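Local coordinates for cytochrome P450 (Novosphingobium aromaticivorans, PDB 3OFT), which belongs to the cytochrome P450 family of haem-containing proteins and holds an iron protoporphyrin IX in the interior of its largely helical fold, at residues L144-L152 against R160-T171; S308-F318 against L330-M338. All blocks are in the same frame, centred on the assembly; numbering follows the deposited sequence.

Contact 1. Residues L144-L152 against R160-T171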
loop_
_atom_site.group_PDB
_atom_site.type_symbol
_atom_site.label_atom_id
_atom_site.label_comp_id
_atom_site.label_asym_id
_atom_site.label_seq_id
_atom_site.Cartn_x
_atom_site.Cartn_y
_atom_site.Cartn_z
ATOM N N LEU A 144 6.270 12.257 3.665
ATOM C CA LEU A 144 6.195 11.626 4.979
ATOM C C LEU A 144 6.736 10.180 5.052
ATOM O O LEU A 144 7.472 9.863 5.997
ATOM C CB LEU A 144 4.782 11.701 5.549
ATOM C CG LEU A 144 4.672 11.206 7.007
ATOM C CD1 LEU A 144 5.240 12.236 7.979
ATOM C CD2 LEU A 144 3.233 10.890 7.373
ATOM N N PRO A 145 6.353 9.293 4.104
ATOM C CA PRO A 145 6.776 7.890 4.258
ATOM C C PRO A 145 8.293 7.716 4.219
ATOM O O PRO A 145 8.820 6.888 4.952
ATOM C CB PRO A 145 6.120 7.185 3.053
ATOM C CG PRO A 145 4.905 8.066 2.733
ATOM C CD PRO A 145 5.449 9.452 2.944
ATOM N N LEU A 146 8.990 8.484 3.383
ATOM C CA LEU A 146 10.455 8.401 3.388
ATOM C C LEU A 146 11.034 8.931 4.687
ATOM O O LEU A 146 11.926 8.291 5.227
ATOM C CB LEU A 146 11.093 9.101 2.185
ATOM C CG LEU A 146 12.632 8.925 2.147
ATOM C CD1 LEU A 146 13.055 7.443 1.920
ATOM C CD2 LEU A 146 13.272 9.829 1.074
ATOM N N ASN A 147 10.553 10.079 5.187
ATOM C CA ASN A 147 10.963 10.545 6.520
ATOM C C ASN A 147 10.730 9.521 7.605
ATOM O O ASN A 147 11.570 9.324 8.503
ATOM C CB ASN A 147 10.298 11.879 6.930
ATOM C CG ASN A 147 10.766 13.051 6.089
ATOM O OD1 ASN A 147 11.627 12.890 5.220
ATOM N ND2 ASN A 147 10.169 14.239 6.320
ATOM N N ILE A 148 9.577 8.863 7.564
ATOM C CA ILE A 148 9.322 7.809 8.540
ATOM C C ILE A 148 10.325 6.656 8.383
ATOM O O ILE A 148 10.864 6.149 9.370
ATOM C CB ILE A 148 7.850 7.344 8.481
ATOM C CG1 ILE A 148 6.926 8.457 9.002
ATOM C CG2 ILE A 148 7.664 6.024 9.190
ATOM C CD1 ILE A 148 5.470 8.159 8.759
ATOM N N PHE A 149 10.608 6.275 7.144
ATOM C CA PHE A 149 11.545 5.163 6.910
ATOM C C PHE A 149 12.869 5.412 7.600
ATOM O O PHE A 149 13.439 4.514 8.240
ATOM C CB PHE A 149 11.841 5.037 5.430
ATOM C CG PHE A 149 12.861 3.986 5.116
ATOM C CD1 PHE A 149 12.514 2.632 5.157
ATOM C CD2 PHE A 149 14.180 4.348 4.831
ATOM C CE1 PHE A 149 13.482 1.656 4.857
ATOM C CE2 PHE A 149 15.141 3.377 4.525
ATOM C CZ PHE A 149 14.777 2.029 4.535
ATOM N N LEU A 150 13.387 6.624 7.414
ATOM C CA LEU A 150 14.682 7.004 8.000
ATOM C C LEU A 150 14.659 6.919 9.528
ATOM O O LEU A 150 15.675 6.561 10.185
ATOM C CB LEU A 150 15.016 8.441 7.582
ATOM C CG LEU A 150 15.851 8.715 6.330
ATOM C CD1 LEU A 150 16.250 7.487 5.534
ATOM C CD2 LEU A 150 15.317 9.843 5.473
ATOM N N THR A 151 13.507 7.268 10.109
ATOM C CA THR A 151 13.261 7.042 11.546
ATOM C C THR A 151 13.223 5.563 11.925
ATOM O O THR A 151 13.876 5.166 12.913
ATOM C CB THR A 151 11.985 7.795 12.029
ATOM O OG1 THR A 151 12.145 9.178 11.707
ATOM C CG2 THR A 151 11.800 7.686 13.536
ATOM N N LEU A 152 12.520 4.739 11.152
ATOM C CA LEU A 152 12.425 3.293 11.454
ATOM C C LEU A 152 13.789 2.580 11.485
ATOM O O LEU A 152 14.005 1.704 12.321
ATOM C CB LEU A 152 11.540 2.526 10.458
ATOM C CG LEU A 152 10.087 2.908 10.143
ATOM C CD1 LEU A 152 9.475 2.061 8.987
ATOM C CD2 LEU A 152 9.199 2.889 11.370
ATOM N N ARG A 160 20.184 12.924 7.614
ATOM C CA ARG A 160 18.826 12.986 7.058
ATOM C C ARG A 160 18.624 13.833 5.793
ATOM O O ARG A 160 18.011 13.347 4.855
ATOM C CB ARG A 160 17.791 13.315 8.148
ATOM C CG ARG A 160 17.670 12.205 9.218
ATOM C CD ARG A 160 16.673 12.560 10.332
ATOM N NE ARG A 160 15.281 12.621 9.868
ATOM C CZ ARG A 160 14.421 11.599 9.897
ATOM N NH1 ARG A 160 14.796 10.411 10.389
ATOM N NH2 ARG A 160 13.174 11.770 9.430
ATOM N N PRO A 161 19.145 15.090 5.747
ATOM C CA PRO A 161 18.972 15.876 4.505
ATOM C C PRO A 161 19.586 15.205 3.271
ATOM O O PRO A 161 18.948 15.156 2.212
ATOM C CB PRO A 161 19.688 17.204 4.809
ATOM C CG PRO A 161 19.725 17.294 6.311
ATOM C CD PRO A 161 19.844 15.868 6.795
ATOM N N ARG A 162 20.804 14.683 3.412
ATOM C CA ARG A 162 21.443 13.934 2.327
ATOM C C ARG A 162 20.594 12.705 1.988
ATOM O O ARG A 162 20.230 12.499 0.834
ATOM C CB ARG A 162 22.882 13.523 2.699
ATOM C CG ARG A 162 23.655 12.865 1.548
ATOM C CD ARG A 162 25.128 12.595 1.891
ATOM N NE ARG A 162 25.263 11.749 3.081
ATOM C CZ ARG A 162 25.098 10.425 3.099
ATOM N NH1 ARG A 162 24.816 9.763 1.986
ATOM N NH2 ARG A 162 25.230 9.757 4.237
ATOM N N LEU A 163 20.248 11.916 3.006
ATOM C CA LEU A 163 19.516 10.669 2.788
ATOM C C LEU A 163 18.110 10.897 2.212
ATOM O O LEU A 163 17.613 10.092 1.421
ATOM C CB LEU A 163 19.498 9.822 4.062
ATOM C CG LEU A 163 20.865 9.248 4.438
ATOM C CD1 LEU A 163 20.780 8.451 5.738
ATOM C CD2 LEU A 163 21.434 8.394 3.277
ATOM N N ARG A 164 17.492 12.014 2.598
ATOM C CA ARG A 164 16.190 12.428 2.095
ATOM C C ARG A 164 16.288 12.724 0.584
ATOM O O ARG A 164 15.463 12.260 -0.205
ATOM C CB ARG A 164 15.728 13.684 2.868
ATOM C CG ARG A 164 14.298 13.665 3.323
ATOM C CD ARG A 164 13.923 14.978 4.059
ATOM N NE ARG A 164 13.903 14.793 5.508
ATOM C CZ ARG A 164 14.618 15.468 6.414
ATOM N NH1 ARG A 164 15.478 16.427 6.047
ATOM N NH2 ARG A 164 14.466 15.176 7.715
ATOM N N GLN A 165 17.318 13.474 0.184
ATOM C CA GLN A 165 17.511 13.787 -1.240
ATOM C C GLN A 165 17.844 12.561 -2.099
ATOM O O GLN A 165 17.250 12.371 -3.170
ATOM C CB GLN A 165 18.529 14.907 -1.433
ATOM C CG GLN A 165 17.846 16.275 -1.609
ATOM C CD GLN A 165 18.799 17.456 -1.408
ATOM O OE1 GLN A 165 20.006 17.351 -1.673
ATOM N NE2 GLN A 165 18.259 18.581 -0.925
ATOM N N LEU A 166 18.758 11.721 -1.615
ATOM C CA LEU A 166 19.050 10.427 -2.265
ATOM C C LEU A 166 17.769 9.592 -2.466
ATOM O O LEU A 166 17.579 8.941 -3.504
ATOM C CB LEU A 166 20.063 9.631 -1.418
ATOM C CG LEU A 166 21.579 9.516 -1.689
ATOM C CD1 LEU A 166 22.137 10.559 -2.653
ATOM C CD2 LEU A 166 22.380 9.506 -0.379
ATOM N N GLY A 167 16.902 9.610 -1.455
ATOM C CA GLY A 167 15.632 8.886 -1.506
ATOM C C GLY A 167 14.617 9.343 -2.552
ATOM O O GLY A 167 13.845 8.530 -3.018
ATOM N N VAL A 168 14.613 10.622 -2.928
ATOM C CA VAL A 168 13.597 11.179 -3.874
ATOM C C VAL A 168 13.437 10.422 -5.223
ATOM O O VAL A 168 12.317 10.282 -5.738
ATOM C CB VAL A 168 13.713 12.754 -4.076
ATOM C CG1 VAL A 168 12.383 13.357 -4.479
ATOM C CG2 VAL A 168 14.145 13.446 -2.808
ATOM N N GLN A 169 14.537 9.900 -5.772
ATOM C CA GLN A 169 14.487 9.020 -6.965
ATOM C C GLN A 169 13.545 7.795 -6.853
ATOM O O GLN A 169 13.084 7.234 -7.868
ATOM C CB GLN A 169 15.892 8.501 -7.265
ATOM C CG GLN A 169 16.623 9.260 -8.333
ATOM C CD GLN A 169 17.789 8.462 -8.909
ATOM O OE1 GLN A 169 18.225 7.451 -8.329
ATOM N NE2 GLN A 169 18.306 8.919 -10.058
ATOM N N LEU A 170 13.299 7.374 -5.614
ATOM C CA LEU A 170 12.623 6.112 -5.317
ATOM C C LEU A 170 11.187 6.326 -4.831
ATOM O O LEU A 170 10.331 5.458 -5.012
ATOM C CB LEU A 170 13.426 5.318 -4.271
ATOM C CG LEU A 170 14.952 5.192 -4.410
ATOM C CD1 LEU A 170 15.525 4.634 -3.144
ATOM C CD2 LEU A 170 15.352 4.328 -5.599
ATOM N N THR A 171 10.933 7.478 -4.210
ATOM C CA THR A 171 9.590 7.822 -3.745
ATOM C C THR A 171 8.724 8.274 -4.920
ATOM O O THR A 171 7.500 8.121 -4.906
ATOM C CB THR A 171 9.603 8.968 -2.682
ATOM O OG1 THR A 171 10.196 10.147 -3.250
ATOM C CG2 THR A 171 10.359 8.564 -1.413
#
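The backbone oxygen of N147 is gripped from two sides: T151 N of the next helical turn and NH2 of R160 reach it from opposite faces of the carbonyl plane. The arginine bond, R160 NH2 to N147 O, is 3.1 Å long and fairly straight. The other terminal nitrogen of R160, NH1, makes a weak bond to T151 OG1 and lies 3.4 Å from L150 CB, so the bent R160 chain spreads its guanidinium along the last turn of 144-152. One turn on, R164 NE donates to N147 OD1 over 3.0 Å; the oxygen lies in the guanidinium plane, yet the donor stands above the amide plane, the two planes being 71° apart. Beside this polar row L146 is a knob in the hole formed by R164, G167, V168 and T171. Its chi1 of -176° swings CG away from the backbone nitrogen, beside the carbonyl carbon. L146 CD2 meets R164 O at 3.5 Å and G167 CA at 3.6 Å, and L146 CB meets T171 CG2. The helix axes, 10.3 Å apart, run at 127°, nearer antiparallel than parallel. Helix 107-128 borders N147 and T151, while Y189 of helix 179-199 touches L150 and hydrogen-bonds to L163 O.

Contact 2. Residues S308-F318 against L330-M338. With HEM (protoporphyrin IX containing Fe), chain D.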
loop_
_atom_site.group_PDB
_atom_site.type_symbol
_atom_site.label_atom_id
_atom_site.label_comp_id
_atom_site.label_asym_id
_atom_site.label_seq_id
_atom_site.Cartn_x
_atom_site.Cartn_y
_atom_site.Cartn_z
ATOM N N SER A 308 -8.256 -4.964 -4.181
ATOM C CA SER A 308 -8.887 -4.920 -2.847
ATOM C C SER A 308 -10.164 -4.064 -2.802
ATOM O O SER A 308 -11.077 -4.405 -2.048
ATOM C CB SER A 308 -7.904 -4.465 -1.763
ATOM O OG SER A 308 -7.457 -3.146 -2.044
ATOM N N VAL A 309 -10.241 -3.013 -3.623
ATOM C CA VAL A 309 -11.417 -2.125 -3.660
ATOM C C VAL A 309 -12.705 -2.919 -3.971
ATOM O O VAL A 309 -13.753 -2.593 -3.441
ATOM C CB VAL A 309 -11.233 -0.921 -4.650
ATOM C CG1 VAL A 309 -11.147 -1.423 -6.098
ATOM C CG2 VAL A 309 -12.381 0.152 -4.486
ATOM N N LEU A 310 -12.616 -3.997 -4.760
ATOM C CA LEU A 310 -13.801 -4.732 -5.164
ATOM C C LEU A 310 -14.224 -5.778 -4.122
ATOM O O LEU A 310 -15.248 -6.426 -4.264
ATOM C CB LEU A 310 -13.531 -5.356 -6.548
ATOM C CG LEU A 310 -14.071 -4.600 -7.759
ATOM C CD1 LEU A 310 -14.616 -3.115 -7.569
ATOM C CD2 LEU A 310 -13.469 -4.906 -9.104
ATOM N N HIS A 311 -13.440 -5.960 -3.063
ATOM C CA HIS A 311 -14.007 -6.584 -1.837
ATOM C C HIS A 311 -14.597 -5.522 -0.914
ATOM O O HIS A 311 -15.825 -5.550 -0.628
ATOM C CB HIS A 311 -12.950 -7.419 -1.086
ATOM C CG HIS A 311 -13.463 -8.086 0.155
ATOM N ND1 HIS A 311 -14.609 -8.850 0.184
ATOM C CD2 HIS A 311 -12.963 -8.116 1.407
ATOM C CE1 HIS A 311 -14.807 -9.302 1.411
ATOM N NE2 HIS A 311 -13.812 -8.887 2.164
ATOM N N ASN A 312 -13.753 -4.602 -0.431
ATOM C CA ASN A 312 -14.212 -3.585 0.537
ATOM C C ASN A 312 -15.429 -2.788 0.122
ATOM O O ASN A 312 -16.286 -2.514 0.959
ATOM C CB ASN A 312 -13.135 -2.589 0.879
ATOM C CG ASN A 312 -11.983 -3.216 1.630
ATOM O OD1 ASN A 312 -11.702 -4.419 1.494
ATOM N ND2 ASN A 312 -11.307 -2.404 2.431
ATOM N N LEU A 313 -15.499 -2.393 -1.138
ATOM C CA LEU A 313 -16.570 -1.502 -1.548
ATOM C C LEU A 313 -17.699 -2.178 -2.342
ATOM O O LEU A 313 -18.492 -1.481 -2.998
ATOM C CB LEU A 313 -15.992 -0.301 -2.324
ATOM C CG LEU A 313 -14.973 0.556 -1.538
ATOM C CD1 LEU A 313 -14.657 1.787 -2.355
ATOM C CD2 LEU A 313 -15.497 0.984 -0.112
ATOM N N ASP A 314 -17.747 -3.509 -2.319
ATOM C CA ASP A 314 -18.755 -4.276 -3.062
ATOM C C ASP A 314 -19.934 -4.367 -2.074
ATOM O O ASP A 314 -19.777 -4.981 -1.001
ATOM C CB ASP A 314 -18.244 -5.693 -3.371
ATOM C CG ASP A 314 -19.298 -6.583 -4.099
ATOM O OD1 ASP A 314 -20.480 -6.169 -4.186
ATOM O OD2 ASP A 314 -18.919 -7.676 -4.622
ATOM N N PRO A 315 -21.068 -3.723 -2.412
ATOM C CA PRO A 315 -22.266 -3.763 -1.540
ATOM C C PRO A 315 -22.773 -5.185 -1.273
ATOM O O PRO A 315 -23.470 -5.421 -0.284
ATOM C CB PRO A 315 -23.308 -2.920 -2.280
ATOM C CG PRO A 315 -22.779 -2.611 -3.618
ATOM C CD PRO A 315 -21.322 -3.048 -3.711
ATOM N N ALA A 316 -22.370 -6.134 -2.110
ATOM C CA ALA A 316 -22.710 -7.522 -1.840
ATOM C C ALA A 316 -21.844 -8.153 -0.719
ATOM O O ALA A 316 -22.248 -9.144 -0.114
ATOM C CB ALA A 316 -22.716 -8.346 -3.135
ATOM N N SER A 317 -20.688 -7.551 -0.410
ATOM C CA SER A 317 -19.824 -8.031 0.684
ATOM C C SER A 317 -19.950 -7.237 1.984
ATOM O O SER A 317 -19.703 -7.764 3.075
ATOM C CB SER A 317 -18.333 -8.033 0.243
ATOM O OG SER A 317 -18.127 -8.911 -0.848
ATOM N N PHE A 318 -20.280 -5.961 1.868
ATOM C CA PHE A 318 -20.417 -5.096 3.046
ATOM C C PHE A 318 -21.592 -4.163 2.858
ATOM O O PHE A 318 -21.810 -3.617 1.779
ATOM C CB PHE A 318 -19.141 -4.278 3.265
ATOM C CG PHE A 318 -17.922 -5.123 3.570
ATOM C CD1 PHE A 318 -17.623 -5.479 4.887
ATOM C CD2 PHE A 318 -17.088 -5.584 2.533
ATOM C CE1 PHE A 318 -16.498 -6.275 5.168
ATOM C CE2 PHE A 318 -15.982 -6.378 2.804
ATOM C CZ PHE A 318 -15.679 -6.731 4.117
ATOM N N LEU A 330 -16.222 -4.049 12.857
ATOM C CA LEU A 330 -15.488 -4.825 11.856
ATOM C C LEU A 330 -14.009 -4.828 12.187
ATOM O O LEU A 330 -13.378 -3.777 12.088
ATOM C CB LEU A 330 -15.674 -4.118 10.518
ATOM C CG LEU A 330 -16.113 -4.820 9.236
ATOM C CD1 LEU A 330 -15.317 -4.249 8.058
ATOM C CD2 LEU A 330 -16.112 -6.360 9.264
ATOM N N ALA A 331 -13.428 -5.961 12.603
ATOM C CA ALA A 331 -11.960 -6.021 12.721
ATOM C C ALA A 331 -11.269 -5.770 11.344
ATOM O O ALA A 331 -11.765 -6.244 10.294
ATOM C CB ALA A 331 -11.502 -7.373 13.330
ATOM N N PRO A 332 -10.139 -5.033 11.342
ATOM C CA PRO A 332 -9.465 -4.709 10.070
ATOM C C PRO A 332 -9.124 -5.966 9.238
ATOM O O PRO A 332 -9.161 -5.922 8.031
ATOM C CB PRO A 332 -8.202 -4.008 10.535
ATOM C CG PRO A 332 -8.694 -3.245 11.776
ATOM C CD PRO A 332 -9.542 -4.285 12.470
ATOM N N ILE A 333 -8.810 -7.072 9.901
ATOM C CA ILE A 333 -8.548 -8.337 9.206
ATOM C C ILE A 333 -9.718 -8.832 8.362
ATOM O O ILE A 333 -9.506 -9.576 7.395
ATOM C CB ILE A 333 -7.979 -9.415 10.211
ATOM C CG1 ILE A 333 -7.061 -10.434 9.501
ATOM C CG2 ILE A 333 -9.075 -10.030 11.041
ATOM C CD1 ILE A 333 -6.082 -11.142 10.452
ATOM N N ARG A 334 -10.949 -8.403 8.676
ATOM C CA ARG A 334 -12.122 -8.883 7.938
ATOM C C ARG A 334 -12.329 -8.197 6.593
ATOM O O ARG A 334 -13.131 -8.652 5.780
ATOM C CB ARG A 334 -13.393 -8.810 8.782
ATOM C CG ARG A 334 -13.439 -9.985 9.798
ATOM C CD ARG A 334 -14.612 -9.867 10.746
ATOM N NE ARG A 334 -15.890 -10.179 10.100
ATOM C CZ ARG A 334 -17.093 -9.845 10.580
ATOM N NH1 ARG A 334 -17.206 -9.162 11.713
ATOM N NH2 ARG A 334 -18.189 -10.194 9.916
ATOM N N HIS A 335 -11.609 -7.115 6.345
ATOM C CA HIS A 335 -11.629 -6.563 4.992
ATOM C C HIS A 335 -10.237 -6.745 4.370
ATOM O O HIS A 335 -9.368 -7.421 4.943
ATOM C CB HIS A 335 -12.137 -5.104 4.964
ATOM C CG HIS A 335 -11.289 -4.144 5.753
ATOM N ND1 HIS A 335 -10.092 -3.653 5.289
ATOM C CD2 HIS A 335 -11.506 -3.541 6.940
ATOM C CE1 HIS A 335 -9.570 -2.836 6.193
ATOM N NE2 HIS A 335 -10.431 -2.717 7.185
ATOM N N THR A 336 -10.052 -6.175 3.194
ATOM C CA THR A 336 -8.933 -6.584 2.337
ATOM C C THR A 336 -7.941 -5.457 2.063
ATOM O O THR A 336 -7.061 -5.603 1.213
ATOM C CB THR A 336 -9.496 -7.307 1.079
ATOM O OG1 THR A 336 -10.280 -8.435 1.516
ATOM C CG2 THR A 336 -8.398 -7.858 0.184
ATOM N N THR A 337 -8.026 -4.338 2.809
ATOM C CA THR A 337 -7.075 -3.228 2.562
ATOM C C THR A 337 -5.614 -3.721 2.653
ATOM O O THR A 337 -4.768 -3.330 1.834
ATOM C CB THR A 337 -7.290 -2.027 3.513
ATOM O OG1 THR A 337 -8.606 -1.522 3.295
ATOM C CG2 THR A 337 -6.252 -0.904 3.207
ATOM N N MET A 338 -5.347 -4.599 3.623
ATOM C CA MET A 338 -4.015 -5.088 3.875
ATOM C C MET A 338 -3.800 -6.502 3.299
ATOM O O MET A 338 -2.789 -7.125 3.567
ATOM C CB MET A 338 -3.775 -5.083 5.391
ATOM C CG MET A 338 -4.122 -3.744 6.069
ATOM S SD MET A 338 -3.194 -2.366 5.402
ATOM C CE MET A 338 -1.607 -2.930 5.708
HETATM C CHA HEM D . 2.085 -6.912 2.071
HETATM C CHB HEM D . -0.951 -3.122 1.710
HETATM C CHC HEM D . 2.004 -0.525 4.506
HETATM C CHD HEM D . 5.420 -3.866 3.981
HETATM C C1A HEM D . 0.984 -6.119 1.802
HETATM C C2A HEM D . -0.206 -6.574 1.123
HETATM C C3A HEM D . -1.056 -5.560 1.011
HETATM C C4A HEM D . -0.414 -4.381 1.596
HETATM C CMA HEM D . -2.431 -5.638 0.300
HETATM C CAA HEM D . -0.474 -8.032 0.648
HETATM C CBA HEM D . 0.207 -8.215 -0.690
HETATM C CGA HEM D . -0.083 -9.578 -1.301
HETATM O O1A HEM D . 0.543 -9.899 -2.360
HETATM O O2A HEM D . -0.921 -10.385 -0.789
HETATM C C1B HEM D . -0.430 -2.070 2.452
HETATM C C2B HEM D . -1.079 -0.809 2.705
HETATM C C3B HEM D . -0.240 -0.102 3.488
HETATM C C4B HEM D . 0.941 -0.906 3.734
HETATM C CMB HEM D . -2.466 -0.425 2.159
HETATM C CAB HEM D . -0.340 1.312 4.067
HETATM C CBB HEM D . -1.365 2.146 3.811
HETATM C C1C HEM D . 3.206 -1.155 4.646
HETATM C C2C HEM D . 4.341 -0.716 5.447
HETATM C C3C HEM D . 5.305 -1.661 5.257
HETATM C C4C HEM D . 4.770 -2.727 4.442
HETATM C CMC HEM D . 4.393 0.606 6.278
HETATM C CAC HEM D . 6.728 -1.783 5.854
HETATM C CBC HEM D . 7.468 -0.725 6.166
HETATM C C1D HEM D . 4.845 -4.980 3.464
HETATM C C2D HEM D . 5.558 -6.228 3.227
HETATM C C3D HEM D . 4.505 -7.173 2.678
HETATM C C4D HEM D . 3.279 -6.431 2.584
HETATM C CMD HEM D . 7.064 -6.541 3.539
HETATM C CAD HEM D . 4.782 -8.653 2.285
HETATM C CBD HEM D . 4.213 -9.506 3.431
HETATM C CGD HEM D . 4.313 -10.960 2.955
HETATM O O1D HEM D . 4.481 -11.238 1.750
HETATM O O2D HEM D . 4.170 -11.879 3.768
HETATM N NA HEM D . 0.815 -4.765 2.100
HETATM N NB HEM D . 0.766 -2.094 3.137
HETATM N NC HEM D . 3.490 -2.395 4.095
HETATM N ND HEM D . 3.525 -5.131 3.055
HETATM FE FE HEM D . 2.123 -3.623 3.162
HETATM O O HOH W 1 -5.684 -1.820 -0.350
HETATM O O HOH W 2 3.080 -2.836 1.118
#
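Beside the haem pocket, to which T337 and M338 belong, an asparagine ties a short helix to the chain that leads into the pocket. N312 OD1 accepts from T336 N over 2.9 Å, with the N-H in the amide plane and on a lone pair. With CG beside its backbone N (chi1 -66°), N312 also sends ND2 toward T337 OG1 in a weak bond, and ND2 has a further partner in R276 O. The H335 ring stands 76° from this amide. H335 ND1 takes T337 N in the ring plane, a bond straight at 168° but long at 3.3 Å; with P332 O over the centre of one ring face, it probably helps hold the ring's rotation. Water 1 donates to both S308 OG and T337 O, 2.8 Å from each, and S308 OG is also hydrogen-bonded to V281 O. T337 O is 3.6 Å from haem CMA, and M338 CE approaches haem NB to 3.6 Å. Farther from the haem, F318 crosses L330 at about a right angle, F318 CE1 meeting L330 CD1 at 3.7 Å, while R334 O lies at the ring's edge. Helix 267-277 supplies M275 O to T337 OG1, R58 of helix 54-62 bonds T336 OG1, and helix 26-31 packs on V309 and L313.

How the contacts relate
The two contacts illustrate how remote parts of one P450 chain can stand at very different distances from the haem. They follow in series along the sequence and lie on opposite sides of the chain's centre, their own centres 31 Å apart and their nearest atoms about 13 Å apart. Contact 2 meets the haem through T337 and M338, whereas in contact 1 the side chain of L146 is about 11 Å from the haem. Relative to (2R,5R)-hexane-2,5-diol, the side chain of S308 is about 9 Å away and that of T171 about 14 Å. Contact 1 joins two helices through arginine hydrogen bonds and a leucine knob, and contact 2 joins a short helix to a loop of the haem pocket.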